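PDB 3ISR: transglutaminase-like enzymes, putative cysteine protease from Cytophaga hutchinsonii, which probably acts as a papain-like cysteine protease or a related transglutaminase-like enzyme, its exact reaction and substrate being unestablished. Local coordinates for residues G204-L209 / N238-I243. Residues are numbered along the deposited sequence; the frame is centred on the assembly and turned at random.
Sequences GYAFKL and NGLVKI
The ring of Tyr205 has the carbonyl O of Val241 at its edge, near the ring plane, while Ile243 CD1 approaches CD2 and CE2 obliquely, 3.4 Å from Tyr205 CE2, the two side chains crossing at about a right angle. A chi1 of -67° sets Tyr205 CG anti to the carbonyl carbon, pointing toward the Ile243 end of the partner strand. Phe214 meets the same ring, and Tyr205 OH is hydrogen-bonded to Val34 O and Ser18 OG. An alanine in place of Tyr205 would probably leave Ile243 CD1 without its aromatic neighbour and deprive Val34 O of its hydroxyl partner.

Tyr205 N donates to Val241 O (2.8 Å), in the carbonyl plane but bent to 137° at the hydrogen, whereas the return bond from Val241 N to Tyr205 O is nearly straight at 172°. On the face of the sheet opposite Tyr205 and Val241, Ala206 CB packs against Leu240 CD2 at 3.7 Å. Phe207, the second residue of a type II turn from Ala206 to Leu209, donates its N-H to Gly239 O (2.9 Å) from above the carbonyl plane. Antiparallel pairing adds edge strand 240-246 to strand 199-206 in the beta-sheet of a transglutaminase-like, papain-related fold.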
ATOM      1  N   GLY B 204      -2.381  -5.251  28.327  1.00  6.66           N
ATOM      2  CA  GLY B 204      -2.391  -5.296  29.767  1.00  7.15           C
ATOM      3  C   GLY B 204      -1.858  -4.065  30.449  1.00  7.26           C
ATOM      4  O   GLY B 204      -1.349  -3.131  29.803  1.00  7.11           O
ATOM      5  N   TYR B 205      -2.013  -4.061  31.768  1.00  6.93           N
ATOM      6  CA  TYR B 205      -1.247  -3.154  32.640  1.00  7.43           C
ATOM      7  C   TYR B 205       0.146  -3.758  32.840  1.00  8.09           C
ATOM      8  O   TYR B 205       0.285  -4.974  32.877  1.00  8.90           O
ATOM      9  CB  TYR B 205      -1.968  -3.017  33.974  1.00  6.84           C
ATOM     10  CG  TYR B 205      -3.299  -2.315  33.858  1.00  6.41           C
ATOM     11  CD1 TYR B 205      -3.392  -0.939  34.023  1.00  7.44           C
ATOM     12  CD2 TYR B 205      -4.454  -3.018  33.575  1.00  5.09           C
ATOM     13  CE1 TYR B 205      -4.615  -0.278  33.901  1.00  7.52           C
ATOM     14  CE2 TYR B 205      -5.697  -2.368  33.462  1.00  7.43           C
ATOM     15  CZ  TYR B 205      -5.761  -0.995  33.622  1.00  7.39           C
ATOM     16  OH  TYR B 205      -6.973  -0.343  33.513  1.00  7.94           O
ATOM     17  N   ALA B 206       1.179  -2.933  32.961  1.00  8.36           N
ATOM     18  CA  ALA B 206       2.542  -3.458  33.011  1.00  8.83           C
ATOM     19  C   ALA B 206       3.368  -2.828  34.129  1.00  9.49           C
ATOM     20  O   ALA B 206       3.711  -1.648  34.057  1.00  8.93           O
ATOM     21  CB  ALA B 206       3.241  -3.246  31.669  1.00  8.63           C
ATOM     22  N   PHE B 207       3.697  -3.636  35.139  1.00 10.48           N
ATOM     23  CA  PHE B 207       4.570  -3.200  36.230  1.00 11.57           C
ATOM     24  C   PHE B 207       5.939  -2.800  35.678  1.00 12.13           C
ATOM     25  O   PHE B 207       6.497  -3.487  34.821  1.00 12.63           O
ATOM     26  CB  PHE B 207       4.701  -4.303  37.298  1.00 11.46           C
ATOM     27  CG  PHE B 207       5.600  -3.933  38.463  1.00 12.04           C
ATOM     28  CD1 PHE B 207       5.459  -2.706  39.115  1.00 12.50           C
ATOM     29  CD2 PHE B 207       6.578  -4.818  38.909  1.00 12.13           C
ATOM     30  CE1 PHE B 207       6.288  -2.359  40.203  1.00 14.18           C
ATOM     31  CE2 PHE B 207       7.416  -4.481  39.996  1.00 13.49           C
ATOM     32  CZ  PHE B 207       7.266  -3.252  40.638  1.00 13.70           C
ATOM     33  N   LYS B 208       6.442  -1.661  36.144  1.00 12.84           N
ATOM     34  CA  LYS B 208       7.782  -1.175  35.805  1.00 13.88           C
ATOM     35  C   LYS B 208       7.922  -0.648  34.368  1.00 14.48           C
ATOM     36  O   LYS B 208       9.026  -0.285  33.943  1.00 14.90           O
ATOM     37  CB  LYS B 208       8.872  -2.216  36.141  1.00 14.04           C
ATOM     38  N   LEU B 209       6.811  -0.575  33.639  1.00 14.40           N
ATOM     39  CA  LEU B 209       6.781   0.152  32.373  1.00 15.17           C
ATOM     40  C   LEU B 209       6.986   1.647  32.610  1.00 16.00           C
ATOM     41  O   LEU B 209       6.241   2.268  33.364  1.00 15.65           O
ATOM     42  CB  LEU B 209       5.463  -0.064  31.635  1.00 14.69           C
ATOM     43  CG  LEU B 209       5.267   0.666  30.302  1.00 15.11           C
ATOM     44  CD1 LEU B 209       6.384   0.363  29.313  1.00 16.10           C
ATOM     45  CD2 LEU B 209       3.906   0.325  29.701  1.00 14.14           C
ATOM     46  N   ASN B 238       6.622 -11.074  33.827  1.00 15.03           N
ATOM     47  CA  ASN B 238       5.807 -11.473  34.963  1.00 14.71           C
ATOM     48  C   ASN B 238       5.153 -10.298  35.674  1.00 15.03           C
ATOM     49  O   ASN B 238       4.455 -10.496  36.673  1.00 15.05           O
ATOM     50  CB  ASN B 238       6.606 -12.338  35.966  1.00 14.61           C
ATOM     51  CG  ASN B 238       7.867 -11.650  36.495  1.00 14.57           C
ATOM     52  OD1 ASN B 238       8.396 -10.710  35.897  1.00 15.85           O
ATOM     53  ND2 ASN B 238       8.383 -12.165  37.592  1.00 14.47           N
ATOM     54  N   GLY B 239       5.390  -9.085  35.176  1.00 14.51           N
ATOM     55  CA  GLY B 239       4.731  -7.890  35.711  1.00 14.72           C
ATOM     56  C   GLY B 239       3.445  -7.475  35.001  1.00 15.56           C
ATOM     57  O   GLY B 239       2.902  -6.409  35.283  1.00 15.74           O
ATOM     58  N   LEU B 240       2.944  -8.324  34.100  1.00 14.72           N
ATOM     59  CA  LEU B 240       1.750  -8.002  33.307  1.00 15.53           C
ATOM     60  C   LEU B 240       0.435  -8.424  33.936  1.00 15.41           C
ATOM     61  O   LEU B 240       0.298  -9.534  34.449  1.00 16.59           O
ATOM     62  CB  LEU B 240       1.849  -8.622  31.910  1.00 14.47           C
ATOM     63  CG  LEU B 240       2.937  -8.053  31.004  1.00 15.93           C
ATOM     64  CD1 LEU B 240       3.216  -9.026  29.835  1.00 13.14           C
ATOM     65  CD2 LEU B 240       2.550  -6.679  30.471  1.00 16.85           C
ATOM     66  N   VAL B 241      -0.538  -7.528  33.881  1.00 15.17           N
ATOM     67  CA  VAL B 241      -1.899  -7.851  34.286  1.00 14.61           C
ATOM     68  C   VAL B 241      -2.772  -7.769  33.048  1.00 14.03           C
ATOM     69  O   VAL B 241      -2.851  -6.706  32.412  1.00 13.52           O
ATOM     70  CB  VAL B 241      -2.390  -6.891  35.383  1.00 14.98           C
ATOM     71  CG1 VAL B 241      -3.842  -7.164  35.725  1.00 16.29           C
ATOM     72  CG2 VAL B 241      -1.499  -7.033  36.627  1.00 14.26           C
ATOM     73  N   LYS B 242      -3.429  -8.879  32.714  1.00 13.26           N
ATOM     74  CA  LYS B 242      -4.125  -9.010  31.440  1.00 13.21           C
ATOM     75  C   LYS B 242      -5.415  -8.222  31.380  1.00 13.08           C
ATOM     76  O   LYS B 242      -6.267  -8.325  32.263  1.00 13.74           O
ATOM     77  CB  LYS B 242      -4.450 -10.479  31.138  1.00 13.07           C
ATOM     78  CG  LYS B 242      -5.122 -10.669  29.762  1.00 14.37           C
ATOM     79  CD  LYS B 242      -5.620 -12.109  29.571  1.00 16.94           C
ATOM     80  CE  LYS B 242      -4.469 -13.075  29.335  1.00 19.47           C
ATOM     81  NZ  LYS B 242      -4.901 -14.504  29.122  1.00 19.73           N
ATOM     82  N   ILE B 243      -5.569  -7.479  30.300  1.00 12.24           N
ATOM     83  CA  ILE B 243      -6.826  -6.832  29.989  1.00 12.18           C
ATOM     84  C   ILE B 243      -7.560  -7.642  28.944  1.00 11.94           C
ATOM     85  O   ILE B 243      -8.695  -8.071  29.180  1.00 12.24           O
ATOM     86  CB  ILE B 243      -6.603  -5.393  29.492  1.00 12.21           C
ATOM     87  CG1 ILE B 243      -6.133  -4.534  30.659  1.00 12.31           C
ATOM     88  CG2 ILE B 243      -7.888  -4.808  28.863  1.00 11.32           C
ATOM     89  CD1 ILE B 243      -5.435  -3.251  30.200  1.00 17.04           C
TER